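PDB 5AH0: lipase from Pelosinus fermentans, which hydrolyses ester bonds, including those of the polyester poly(butylene adipate-co-terephthalate), and carries a bound zinc ion. Local coordinates for residues Thr30-Glu35 with Ser371-Leu376; His74-Gln79 with Thr231-Asn236; Tyr297-Asn300 with Ile306-Asn309; Pro94-Leu99 with Lys150-Ser155. All coordinates share one frame; numbering follows the deposited sequence.

Contact 1. Residues Thr30-Glu35 with Ser371-Leu376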
# COMPACT_ATOMS: atom_id res chain seq x y z
N THR A 30 17.47 -6.30 6.86
CA THR A 30 18.21 -5.07 6.53
C THR A 30 17.29 -3.84 6.64
O THR A 30 16.15 -3.85 6.19
CB THR A 30 18.81 -5.16 5.11
OG1 THR A 30 19.56 -6.37 4.99
CG2 THR A 30 19.73 -3.98 4.83
N ASP A 31 17.77 -2.76 7.24
CA ASP A 31 16.93 -1.57 7.34
C ASP A 31 17.14 -0.67 6.13
O ASP A 31 17.95 0.25 6.18
CB ASP A 31 17.24 -0.79 8.62
CG ASP A 31 16.16 0.23 8.95
OD1 ASP A 31 15.34 0.55 8.05
OD2 ASP A 31 16.13 0.73 10.09
N TYR A 32 16.40 -0.93 5.05
CA TYR A 32 16.60 -0.22 3.78
C TYR A 32 16.44 1.28 3.94
O TYR A 32 17.22 2.05 3.37
CB TYR A 32 15.63 -0.72 2.70
CG TYR A 32 15.97 -2.07 2.07
CD1 TYR A 32 17.11 -2.79 2.45
CD2 TYR A 32 15.14 -2.63 1.09
CE1 TYR A 32 17.40 -4.06 1.87
CE2 TYR A 32 15.41 -3.87 0.52
CZ TYR A 32 16.54 -4.58 0.91
OH TYR A 32 16.79 -5.80 0.32
N GLU A 33 15.45 1.69 4.71
CA GLU A 33 15.22 3.11 4.93
C GLU A 33 16.48 3.79 5.47
O GLU A 33 16.92 4.81 4.95
CB GLU A 33 14.06 3.35 5.89
CG GLU A 33 13.67 4.81 6.01
CD GLU A 33 13.44 5.23 7.45
OE1 GLU A 33 12.30 5.06 7.94
OE2 GLU A 33 14.40 5.72 8.09
N GLN A 34 17.05 3.24 6.54
CA GLN A 34 18.24 3.84 7.15
C GLN A 34 19.47 3.76 6.25
O GLN A 34 20.28 4.69 6.22
CB GLN A 34 18.54 3.19 8.50
CG GLN A 34 17.64 3.70 9.64
CD GLN A 34 18.10 3.21 11.00
OE1 GLN A 34 19.08 2.48 11.12
NE2 GLN A 34 17.39 3.63 12.05
N GLU A 35 19.62 2.65 5.52
CA GLU A 35 20.75 2.50 4.62
C GLU A 35 20.66 3.52 3.49
O GLU A 35 21.64 4.19 3.18
CB GLU A 35 20.83 1.09 4.04
CG GLU A 35 20.94 -0.02 5.07
CD GLU A 35 22.12 0.16 5.98
OE1 GLU A 35 23.11 0.78 5.53
OE2 GLU A 35 22.06 -0.30 7.14
N SER A 371 20.83 -2.57 -2.82
CA SER A 371 21.43 -1.96 -3.98
C SER A 371 20.36 -1.66 -5.03
O SER A 371 20.42 -0.64 -5.71
CB SER A 371 22.52 -2.87 -4.53
OG SER A 371 23.07 -2.36 -5.72
N TRP A 372 19.36 -2.54 -5.17
CA TRP A 372 18.28 -2.27 -6.12
C TRP A 372 17.50 -1.00 -5.76
O TRP A 372 17.21 -0.17 -6.62
CB TRP A 372 17.32 -3.45 -6.19
CG TRP A 372 16.26 -3.34 -7.27
CD1 TRP A 372 16.34 -3.84 -8.54
CD2 TRP A 372 14.97 -2.71 -7.17
NE1 TRP A 372 15.18 -3.57 -9.23
CE2 TRP A 372 14.33 -2.87 -8.42
CE3 TRP A 372 14.31 -2.01 -6.16
CZ2 TRP A 372 13.05 -2.37 -8.67
CZ3 TRP A 372 13.04 -1.52 -6.41
CH2 TRP A 372 12.43 -1.69 -7.66
N TYR A 373 17.16 -0.86 -4.48
CA TYR A 373 16.46 0.33 -4.00
C TYR A 373 17.33 1.58 -4.07
O TYR A 373 16.83 2.68 -4.30
CB TYR A 373 15.94 0.10 -2.57
CG TYR A 373 14.61 -0.62 -2.58
CD1 TYR A 373 13.43 0.08 -2.76
CD2 TYR A 373 14.54 -2.02 -2.47
CE1 TYR A 373 12.20 -0.57 -2.79
CE2 TYR A 373 13.31 -2.67 -2.50
CZ TYR A 373 12.15 -1.93 -2.67
OH TYR A 373 10.92 -2.55 -2.70
N LYS A 374 18.64 1.42 -3.87
CA LYS A 374 19.56 2.54 -4.07
C LYS A 374 19.47 3.01 -5.53
O LYS A 374 19.40 4.21 -5.80
CB LYS A 374 20.99 2.13 -3.71
CG LYS A 374 22.04 3.20 -3.87
CD LYS A 374 23.32 2.72 -3.20
CE LYS A 374 24.45 3.74 -3.29
NZ LYS A 374 24.87 3.95 -4.70
N GLY A 375 19.45 2.05 -6.45
CA GLY A 375 19.30 2.35 -7.86
C GLY A 375 18.03 3.13 -8.14
O GLY A 375 18.03 4.08 -8.92
N LEU A 376 16.93 2.72 -7.51
CA LEU A 376 15.67 3.42 -7.67
C LEU A 376 15.76 4.85 -7.17
O LEU A 376 15.37 5.78 -7.88
CB LEU A 376 14.53 2.68 -6.95
CG LEU A 376 13.18 3.41 -6.89
CD1 LEU A 376 12.72 3.88 -8.28
CD2 LEU A 376 12.09 2.55 -6.22
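Tyr32 and Tyr373 meet ring against ring, and they alone make the contact between Thr30-Glu35 and Ser371-Leu376. Their side chains cross at about a right angle. The ring planes of Tyr32 and Tyr373 lie 45° apart with centroids 5.4 Å from each other, so the pair is oblique, neither a parallel stack nor a T. The touching is confined to one flank of each ring. The closest approach is Tyr32 CE2 to Tyr373 CD2, at 3.6 Å, and Tyr32 CD2 follows at 3.7 Å from the same Tyr373 CD2. Both residues send CG away from their own carbonyl carbon (chi1 -76° in Tyr32, -84° in Tyr373), which carries each ring off its helix toward the other. The phenol groups do not pair with each other: Tyr32 OH bonds to the carbonyl O of Leu368, just ahead of helix 370-380, and Tyr373 OH to that of Ala360. Each ring is thereby fixed at its outer end as well as at CB. Tyr373 is further backed by Trp372, whose CE3 sits 3.6 Å above the centre of the phenol ring. With an alanine in place of Tyr32, the Leu368 carbonyl would probably lose its hydroxyl partner and a gap would open along the CD2-CE2 flank of Tyr373. Helix 32-38 lies in the connection between the paired parallel strands 6-9 and 43-46, while helix 370-380 packs through Tyr373 and Leu376 on strand 153-159. This pairing of helices is consistent with the alpha/beta-hydrolase fold, in which the first and last helices lie on the same side of the sheet.

Contact 2. Residues His74-Gln79 with Thr231-Asn236. With ZN (zinc ion), chain C.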
# COMPACT_ATOMS: atom_id res chain seq x y z
N HIS A 74 -15.49 14.86 7.62
CA HIS A 74 -16.80 15.01 8.23
C HIS A 74 -17.86 14.14 7.54
O HIS A 74 -18.56 13.36 8.19
CB HIS A 74 -17.22 16.48 8.22
CG HIS A 74 -18.49 16.74 8.97
ND1 HIS A 74 -18.67 16.36 10.28
CD2 HIS A 74 -19.65 17.33 8.58
CE1 HIS A 74 -19.89 16.71 10.67
NE2 HIS A 74 -20.50 17.30 9.66
N ALA A 75 -17.96 14.29 6.22
CA ALA A 75 -18.93 13.52 5.43
C ALA A 75 -18.61 12.02 5.40
O ALA A 75 -19.45 11.18 5.76
CB ALA A 75 -19.00 14.08 4.02
N HIS A 76 -17.39 11.68 4.97
CA HIS A 76 -16.99 10.28 4.83
C HIS A 76 -17.23 9.47 6.10
O HIS A 76 -17.83 8.40 6.05
CB HIS A 76 -15.51 10.17 4.44
CG HIS A 76 -15.01 8.75 4.42
ND1 HIS A 76 -15.05 7.97 3.29
CD2 HIS A 76 -14.49 7.98 5.41
CE1 HIS A 76 -14.56 6.77 3.58
NE2 HIS A 76 -14.22 6.75 4.85
N SER A 77 -16.76 10.00 7.23
CA SER A 77 -16.87 9.31 8.52
C SER A 77 -18.30 8.92 8.82
O SER A 77 -18.58 7.77 9.15
CB SER A 77 -16.35 10.18 9.66
OG SER A 77 -15.17 10.86 9.30
N THR A 78 -19.19 9.91 8.72
CA THR A 78 -20.60 9.72 9.04
C THR A 78 -21.25 8.70 8.11
O THR A 78 -21.96 7.81 8.57
CB THR A 78 -21.38 11.04 8.94
OG1 THR A 78 -20.68 12.07 9.66
CG2 THR A 78 -22.77 10.87 9.53
N GLN A 79 -21.01 8.85 6.81
CA GLN A 79 -21.59 7.95 5.82
C GLN A 79 -21.16 6.49 6.03
O GLN A 79 -21.93 5.56 5.78
CB GLN A 79 -21.22 8.40 4.41
CG GLN A 79 -21.58 7.40 3.33
CD GLN A 79 -21.12 7.83 1.96
OE1 GLN A 79 -20.37 7.11 1.29
NE2 GLN A 79 -21.57 9.01 1.53
N THR A 231 -19.76 -3.05 5.46
CA THR A 231 -19.23 -1.83 4.87
C THR A 231 -18.44 -2.11 3.59
O THR A 231 -18.05 -3.24 3.32
CB THR A 231 -18.34 -1.06 5.85
OG1 THR A 231 -17.86 0.13 5.21
CG2 THR A 231 -17.16 -1.90 6.23
N ASN A 232 -18.21 -1.06 2.81
CA ASN A 232 -17.33 -1.16 1.65
C ASN A 232 -16.10 -0.29 1.89
O ASN A 232 -15.45 0.14 0.94
CB ASN A 232 -18.05 -0.75 0.37
CG ASN A 232 -18.42 0.73 0.35
OD1 ASN A 232 -18.56 1.36 1.40
ND2 ASN A 232 -18.56 1.29 -0.84
N ASP A 233 -15.81 -0.02 3.16
CA ASP A 233 -14.75 0.91 3.55
C ASP A 233 -13.57 0.21 4.19
O ASP A 233 -12.92 0.76 5.07
CB ASP A 233 -15.32 1.97 4.51
CG ASP A 233 -14.38 3.16 4.69
OD1 ASP A 233 -13.80 3.63 3.68
OD2 ASP A 233 -14.24 3.63 5.85
N LEU A 234 -13.29 -1.01 3.75
CA LEU A 234 -12.11 -1.71 4.23
C LEU A 234 -11.28 -2.24 3.06
O LEU A 234 -11.73 -2.18 1.90
CB LEU A 234 -12.53 -2.84 5.17
CG LEU A 234 -13.07 -2.33 6.51
CD1 LEU A 234 -13.81 -3.43 7.24
CD2 LEU A 234 -11.94 -1.81 7.37
N ALA A 235 -10.08 -2.74 3.36
CA ALA A 235 -9.17 -3.21 2.31
C ALA A 235 -9.82 -4.28 1.43
O ALA A 235 -9.62 -4.28 0.22
CB ALA A 235 -7.89 -3.75 2.92
N ASN A 236 -10.62 -5.15 2.03
CA ASN A 236 -11.20 -6.28 1.31
C ASN A 236 -12.12 -5.84 0.16
O ASN A 236 -12.26 -6.54 -0.83
CB ASN A 236 -11.94 -7.20 2.29
CG ASN A 236 -13.16 -6.54 2.89
OD1 ASN A 236 -13.19 -5.32 3.08
ND2 ASN A 236 -14.18 -7.34 3.22
ZN ZN C . -13.23 5.32 6.00
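His76 and Asp233 meet through a zinc ion, in a four-ligand site of two histidines and two aspartates like that of the zinc-containing bacterial lipases of the alpha/beta-hydrolase fold. The path can be traced along His76. From its place on helix 74-80, CB sets out across the line to Thr231-Asn236, and with CG anti to the backbone N (chi1 174°) the ring is swung out toward the ion. CG is still 4.2 Å from the zinc. The two carbons next to the ligating nitrogen flank the metal almost evenly, CD2 at 3.0 Å and CE1 at 3.1 Å, so the ion sits nearly midway between them, in front of NE2. NE2 itself binds the zinc at 2.1 Å. CE1 has a second neighbour, Asp233 OD1, which lies in the plane of the ring at its edge.

Asp233 arrives from the opposite direction, its carboxylate turned 62° from the imidazole plane. The pair is joined through the metal and not by a hydrogen bond. His82 and Asp56 complete the coordination, and the ring of Trp55 stacks on that of His76. The second shell acts on both backbones: Glu134 accepts from the amides of Ala75 and His76 at the start of their helix, and Thr231 OG1 accepts from Asp233 N in an ST turn, which helps to place the carboxylate. Binding by Asp233 is clearly uneven, for OD2 stands 2.0 Å from the zinc whereas OD1 remains 2.9 Å away.

Contact 3. Residues Tyr297-Asn300 with Ile306-Asn309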
# COMPACT_ATOMS: atom_id res chain seq x y z
N TYR A 297 -8.06 -19.36 -10.29
CA TYR A 297 -9.35 -18.70 -10.14
C TYR A 297 -9.78 -17.99 -11.41
O TYR A 297 -9.11 -17.08 -11.87
CB TYR A 297 -9.31 -17.71 -8.97
CG TYR A 297 -10.61 -16.98 -8.78
CD1 TYR A 297 -11.64 -17.53 -8.03
CD2 TYR A 297 -10.81 -15.72 -9.34
CE1 TYR A 297 -12.84 -16.86 -7.85
CE2 TYR A 297 -12.00 -15.04 -9.17
CZ TYR A 297 -13.02 -15.61 -8.42
OH TYR A 297 -14.21 -14.94 -8.25
N THR A 298 -10.90 -18.42 -11.99
CA THR A 298 -11.49 -17.71 -13.13
C THR A 298 -12.94 -17.36 -12.84
O THR A 298 -13.56 -17.92 -11.94
CB THR A 298 -11.39 -18.53 -14.43
OG1 THR A 298 -12.07 -19.78 -14.28
CG2 THR A 298 -9.93 -18.79 -14.79
N ARG A 299 -13.48 -16.41 -13.59
CA ARG A 299 -14.86 -16.00 -13.37
C ARG A 299 -15.43 -15.28 -14.57
O ARG A 299 -14.83 -14.34 -15.09
CB ARG A 299 -14.96 -15.10 -12.14
CG ARG A 299 -16.37 -14.75 -11.76
CD ARG A 299 -16.35 -13.72 -10.68
NE ARG A 299 -15.89 -12.44 -11.18
CZ ARG A 299 -15.01 -11.66 -10.56
NH1 ARG A 299 -14.47 -12.05 -9.41
NH2 ARG A 299 -14.65 -10.50 -11.09
N ASN A 300 -16.61 -15.72 -14.99
CA ASN A 300 -17.28 -15.15 -16.15
C ASN A 300 -18.69 -14.77 -15.78
O ASN A 300 -19.65 -15.41 -16.20
CB ASN A 300 -17.29 -16.15 -17.31
CG ASN A 300 -17.61 -15.50 -18.63
OD1 ASN A 300 -17.33 -14.32 -18.83
ND2 ASN A 300 -18.21 -16.26 -19.54
N ILE A 306 -14.38 -9.60 -15.84
CA ILE A 306 -14.25 -10.98 -16.31
C ILE A 306 -12.82 -11.45 -16.07
O ILE A 306 -11.86 -10.77 -16.43
CB ILE A 306 -14.61 -11.13 -17.81
CG1 ILE A 306 -16.12 -11.36 -18.00
CG2 ILE A 306 -13.89 -12.34 -18.41
CD1 ILE A 306 -17.01 -10.21 -17.60
N ILE A 307 -12.69 -12.59 -15.41
CA ILE A 307 -11.40 -13.11 -14.99
C ILE A 307 -11.03 -14.39 -15.73
O ILE A 307 -11.56 -15.47 -15.48
CB ILE A 307 -11.39 -13.32 -13.49
CG1 ILE A 307 -11.51 -11.95 -12.82
CG2 ILE A 307 -10.11 -14.04 -13.04
CD1 ILE A 307 -11.88 -12.03 -11.40
N ASP A 308 -10.08 -14.23 -16.65
CA ASP A 308 -9.70 -15.25 -17.61
C ASP A 308 -8.25 -15.65 -17.43
O ASP A 308 -7.59 -15.21 -16.49
CB ASP A 308 -9.91 -14.73 -19.02
CG ASP A 308 -8.96 -13.59 -19.34
OD1 ASP A 308 -9.24 -12.45 -18.93
OD2 ASP A 308 -7.91 -13.84 -19.99
N ASN A 309 -7.74 -16.45 -18.36
CA ASN A 309 -6.40 -16.99 -18.27
C ASN A 309 -5.31 -15.93 -18.12
O ASN A 309 -4.28 -16.18 -17.49
CB ASN A 309 -6.11 -17.87 -19.47
CG ASN A 309 -6.88 -19.17 -19.42
OD1 ASN A 309 -7.13 -19.71 -18.35
ND2 ASN A 309 -7.26 -19.69 -20.58
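Arg299 and Ile307 form a single antiparallel bridge, a hydrogen-bonded pair that closes a small hairpin-like loop between helix 288-294 and strand 334-336. Two nearly straight bonds define it: Arg299 N to Ile307 O at 2.9 Å (164° at the hydrogen), and Ile307 N to Arg299 O at 2.8 Å (167°). Over this backbone pair the side chains fold together. The guanidinium of Arg299 lies across the end of Ile307, with CD1 2.9 Å above its plane and offset toward the rim. That same CD1 reaches the edge of the Tyr297 ring, 3.7 Å from CE2. The Arg299 chain bends at its third torsion (70°), which brings NH1 to Tyr297 OH. Farther out, Asp170 of helix 167-170 makes a salt bridge to NH1, and the Val305 carbonyl accepts from NH2, so the flat group is held at both ends. A leucine in place of Arg299 would probably leave Asp170 without its cationic mate and the Tyr297 ring freer to turn. Tyr297 and Ile307 also rest on Thr167 and Asp170. On the exposed side, Asn300 OD1 touches Ile306 CG1 at 3.3 Å.

Contact 4. Residues Pro94-Leu99 with Lys150-Ser155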
# COMPACT_ATOMS: atom_id res chain seq x y z
N PRO A 94 7.54 17.67 8.47
CA PRO A 94 6.65 18.82 8.74
C PRO A 94 6.68 19.92 7.68
O PRO A 94 5.67 20.58 7.47
CB PRO A 94 7.17 19.35 10.08
CG PRO A 94 7.77 18.16 10.74
CD PRO A 94 8.39 17.36 9.64
N GLU A 95 7.81 20.10 7.00
CA GLU A 95 7.94 21.18 6.03
C GLU A 95 7.46 20.77 4.64
O GLU A 95 7.68 21.51 3.68
CB GLU A 95 9.39 21.65 5.94
CG GLU A 95 10.10 21.70 7.28
CD GLU A 95 10.63 20.34 7.69
OE1 GLU A 95 10.99 19.56 6.78
OE2 GLU A 95 10.68 20.05 8.90
N TRP A 96 6.82 19.61 4.56
CA TRP A 96 6.30 19.09 3.30
C TRP A 96 5.38 20.13 2.67
O TRP A 96 4.49 20.66 3.33
CB TRP A 96 5.54 17.78 3.55
CG TRP A 96 5.00 17.10 2.33
CD1 TRP A 96 5.55 17.06 1.08
CD2 TRP A 96 3.77 16.35 2.25
NE1 TRP A 96 4.76 16.33 0.23
CE2 TRP A 96 3.66 15.89 0.92
CE3 TRP A 96 2.77 16.03 3.16
CZ2 TRP A 96 2.58 15.12 0.49
CZ3 TRP A 96 1.70 15.27 2.73
CH2 TRP A 96 1.61 14.82 1.41
N GLY A 97 5.61 20.44 1.39
CA GLY A 97 4.74 21.37 0.68
C GLY A 97 5.04 22.85 0.86
O GLY A 97 4.50 23.69 0.14
N ASN A 98 5.89 23.18 1.84
CA ASN A 98 6.30 24.57 2.05
C ASN A 98 7.16 25.09 0.91
O ASN A 98 7.46 24.36 -0.05
CB ASN A 98 7.09 24.73 3.35
CG ASN A 98 6.25 24.44 4.57
OD1 ASN A 98 5.04 24.24 4.48
ND2 ASN A 98 6.90 24.39 5.73
N LEU A 99 7.56 26.34 1.04
CA LEU A 99 8.47 26.94 0.08
C LEU A 99 9.78 27.26 0.79
O LEU A 99 9.80 27.58 1.98
CB LEU A 99 7.87 28.21 -0.53
CG LEU A 99 6.67 28.02 -1.45
CD1 LEU A 99 5.82 29.28 -1.48
CD2 LEU A 99 7.10 27.63 -2.86
N LYS A 150 -2.78 21.44 -4.02
CA LYS A 150 -1.48 21.11 -3.46
C LYS A 150 -0.69 20.17 -4.35
O LYS A 150 -1.01 18.99 -4.46
CB LYS A 150 -1.64 20.50 -2.07
CG LYS A 150 -2.62 21.22 -1.18
CD LYS A 150 -2.53 20.74 0.26
CE LYS A 150 -3.63 21.38 1.11
NZ LYS A 150 -4.99 20.86 0.77
N SER A 151 0.35 20.69 -4.98
CA SER A 151 1.21 19.85 -5.78
C SER A 151 2.49 19.55 -5.00
O SER A 151 3.50 20.23 -5.14
CB SER A 151 1.52 20.52 -7.12
OG SER A 151 2.35 19.70 -7.92
N TRP A 152 2.41 18.53 -4.14
CA TRP A 152 3.47 18.21 -3.17
C TRP A 152 4.23 16.92 -3.46
O TRP A 152 5.10 16.50 -2.69
CB TRP A 152 2.85 18.13 -1.77
CG TRP A 152 2.29 19.43 -1.26
CD1 TRP A 152 2.25 20.63 -1.92
CD2 TRP A 152 1.67 19.65 0.01
NE1 TRP A 152 1.67 21.59 -1.12
CE2 TRP A 152 1.30 21.01 0.07
CE3 TRP A 152 1.41 18.83 1.12
CZ2 TRP A 152 0.68 21.57 1.18
CZ3 TRP A 152 0.79 19.39 2.22
CH2 TRP A 152 0.43 20.74 2.25
N VAL A 153 3.90 16.27 -4.57
CA VAL A 153 4.46 14.98 -4.90
C VAL A 153 5.08 15.05 -6.28
O VAL A 153 4.46 15.55 -7.22
CB VAL A 153 3.40 13.87 -4.85
CG1 VAL A 153 3.97 12.53 -5.35
CG2 VAL A 153 2.85 13.73 -3.44
N HIS A 154 6.32 14.59 -6.41
CA HIS A 154 7.02 14.71 -7.68
C HIS A 154 6.87 13.43 -8.50
O HIS A 154 6.71 13.47 -9.72
CB HIS A 154 8.49 15.05 -7.46
CG HIS A 154 9.14 15.64 -8.67
ND1 HIS A 154 9.99 14.92 -9.49
CD2 HIS A 154 9.04 16.87 -9.22
CE1 HIS A 154 10.40 15.70 -10.48
NE2 HIS A 154 9.83 16.89 -10.34
N SER A 155 6.96 12.29 -7.82
CA SER A 155 6.83 11.01 -8.50
C SER A 155 6.13 9.99 -7.65
O SER A 155 6.13 10.06 -6.42
CB SER A 155 8.20 10.47 -8.89
OG SER A 155 9.00 10.28 -7.73
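Trp96 and Trp152 make the tight part of this contact as a T-shaped pair, the edge of Trp152 directed at the face of Trp96. The six-membered rings are 4.9 Å apart at their centroids with planes at 70°, and Trp152 CE3 stands 3.5 Å above the Trp96 ring, over its centre. A polar link locks the same pair: Trp96 NE1 donates to Trp152 O at 2.9 Å. The oxygen lies in the indole plane, yet the donor sits 37° above the carbonyl plane, so the bond does not use a lone pair. Beside it Gly97 CA rests over the five-membered ring of Trp152, 3.4 Å from the centroid and 5° off the normal, a well-centred CH-pi contact. Lys150 CB backs the far face of Trp152. Gly97 holds the third place of a type II turn from Glu95 to Asn98; a CB there would come 2.3 Å from Trp152 CE2.

Packing thins beyond the two indoles and Gly97. Val153 CG2 comes no nearer than 4.2 Å to Trp96 CZ2, at the edge of the ring, and the turn runs out to the exposed Pro94 and Leu99 at either end. Around the pair, Trp96 also packs on Ile65 of helix 54-66, Leu127 of helix 116-129 and Ile108 of strand 108-113, while Trp152, leaning on Tyr62, leads into strand 153-159 of the parallel sheet.

Overall arrangement
Contact 1 is buried and joins two aromatic rings; contacts 2 and 4 are partly buried, the former resting on metal coordination, the latter combining aromatic packing with a hydrogen bond; contact 3 mixes buried with exposed residues round a backbone bridge beneath a cation-bearing side chain. Contacts 1 and 4 both bear on strand 153-159, one against its far end through Tyr373, the other at its start, and their nearest atoms are about 7 Å apart. Helix 54-66 serves contacts 2 and 4 together, giving Asp56 to the zinc and Ile65 to Trp96. Contact 3 lies farthest from the chain's centre, about 25 Å, and its centre is about 41 Å from that of contact 4, across the molecule.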